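Local coordinates for PTS-dependent dihydroxyacetone kinase operon regulatory protein (Escherichia coli, PDB 4LRZ), which positively regulates the dhaKLM operon from a sigma-70 promoter and represses its own expression, this chain probably being its N-terminal sensor region, at residues 226-230 / 231-235. Sequence-based numbering, arbitrary orientation.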
# COMPACT_ATOMS: atom_id res chain seq x y z
N GLN F 226 -15.43 11.84 -17.07
CA GLN F 226 -14.25 11.04 -16.78
C GLN F 226 -13.49 10.71 -18.04
O GLN F 226 -12.26 10.64 -17.99
CB GLN F 226 -14.56 9.75 -15.99
CG GLN F 226 -15.16 10.02 -14.61
CD GLN F 226 -14.28 10.93 -13.79
OE1 GLN F 226 -14.62 12.10 -13.57
NE2 GLN F 226 -13.11 10.41 -13.35
N PHE F 227 -14.20 10.45 -19.13
CA PHE F 227 -13.57 10.19 -20.41
C PHE F 227 -14.48 10.52 -21.57
O PHE F 227 -15.73 10.48 -21.44
CB PHE F 227 -12.98 8.77 -20.57
CG PHE F 227 -13.90 7.62 -20.14
CD1 PHE F 227 -14.77 7.02 -21.06
CD2 PHE F 227 -13.77 7.06 -18.86
CE1 PHE F 227 -15.58 5.91 -20.68
CE2 PHE F 227 -14.56 5.98 -18.45
CZ PHE F 227 -15.47 5.40 -19.36
N ILE F 228 -13.85 10.86 -22.69
CA ILE F 228 -14.52 11.13 -23.96
C ILE F 228 -13.54 10.78 -25.07
O ILE F 228 -12.37 11.16 -25.01
CB ILE F 228 -14.98 12.62 -24.04
CG1 ILE F 228 -15.77 12.88 -25.31
CG2 ILE F 228 -13.77 13.59 -23.96
CD1 ILE F 228 -16.40 14.28 -25.35
N ASN F 229 -13.98 10.05 -26.09
CA ASN F 229 -13.06 9.70 -27.17
C ASN F 229 -13.15 10.71 -28.31
O ASN F 229 -14.05 11.54 -28.30
CB ASN F 229 -13.14 8.23 -27.63
CG ASN F 229 -14.48 7.84 -28.27
OD1 ASN F 229 -14.65 6.68 -28.64
ND2 ASN F 229 -15.44 8.75 -28.32
N ALA F 230 -12.20 10.67 -29.25
CA ALA F 230 -12.19 11.61 -30.38
C ALA F 230 -13.53 11.69 -31.10
O ALA F 230 -14.00 12.78 -31.41
CB ALA F 230 -11.05 11.26 -31.38
N GLN F 231 -14.14 10.53 -31.32
CA GLN F 231 -15.39 10.38 -32.05
C GLN F 231 -16.54 11.15 -31.39
O GLN F 231 -17.33 11.81 -32.09
CB GLN F 231 -15.75 8.88 -32.19
CG GLN F 231 -14.66 7.94 -32.79
CD GLN F 231 -13.55 7.49 -31.79
OE1 GLN F 231 -12.75 8.30 -31.29
NE2 GLN F 231 -13.48 6.17 -31.55
N ALA F 232 -16.66 11.06 -30.07
CA ALA F 232 -17.74 11.74 -29.35
C ALA F 232 -17.53 13.26 -29.33
O ALA F 232 -18.48 14.04 -29.31
CB ALA F 232 -17.86 11.23 -27.95
N ALA F 233 -16.27 13.66 -29.34
CA ALA F 233 -15.91 15.04 -29.14
C ALA F 233 -16.11 15.85 -30.42
O ALA F 233 -16.41 17.04 -30.36
CB ALA F 233 -14.48 15.15 -28.66
N ARG F 234 -15.94 15.21 -31.58
CA ARG F 234 -16.22 15.90 -32.85
C ARG F 234 -17.73 16.05 -33.06
O ARG F 234 -18.20 17.15 -33.34
CB ARG F 234 -15.51 15.26 -34.05
CG ARG F 234 -15.87 13.81 -34.32
CD ARG F 234 -15.44 13.34 -35.73
NE ARG F 234 -15.27 11.88 -35.75
CZ ARG F 234 -14.15 11.23 -35.39
NH1 ARG F 234 -13.08 11.91 -34.98
NH2 ARG F 234 -14.10 9.90 -35.44
N VAL F 235 -18.47 14.95 -32.87
CA VAL F 235 -19.93 14.90 -33.02
C VAL F 235 -20.66 15.90 -32.11
O VAL F 235 -21.45 16.72 -32.59
CB VAL F 235 -20.47 13.49 -32.79
CG1 VAL F 235 -21.97 13.52 -32.64
CG2 VAL F 235 -20.05 12.54 -33.92
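The amide of Asn229 lies against that of Gln231: the two planes are inclined by 29°, and CG of Asn229 is 3.7 Å from CD of Gln231, which identifies a stack of flat groups although the two side chains run across each other at about a right angle. Asn229 places CG between its own backbone N and carbonyl carbon (chi1 65°), which swings the amide over the start of the helix; the bend of Gln231 at chi2 brings its amide back to meet it. With an alanine in place of Asn229, the Gln231 amide would probably lose its stacking partner and turn more readily. On the other side of the strand, Ile228 sets CG1 3.7 Å from Ala232 CB and CD1 3.9 Å from Ala233 CB. Asn229 is the N-cap, and the evidence lies in the backbone: its O accepts from Ala233 N at 3.2 Å with an N-H...O angle of 141°, and takes a second, weak bond from Ala232 N. The next bond, Arg234 N to Ala230 O at 3.1 Å, continues the i to i+4 pattern. Strand 225-228, outermost in this chain's sheet, thus passes directly into helix 230-235, the strand-to-helix step of a PAS fold with its 2-1-5-4-3 antiparallel sheet. Further along, Arg234 brings CG within 3.6 Å of Ala230 O, and Gln231 CA lies over the centre of the Arg234 guanidinium, 3.6 Å above its plane. Outside the turn, the Gln231 amide gains a weak hydrogen bond from NE2 to Met212 O. Strand 215-219 borders the turn, with a backbone hydrogen bond between Asn229 and Val216, packing of Ile228 on Ile217, and a classic beta bulge in which Gln226 and Phe227 both face Ser218.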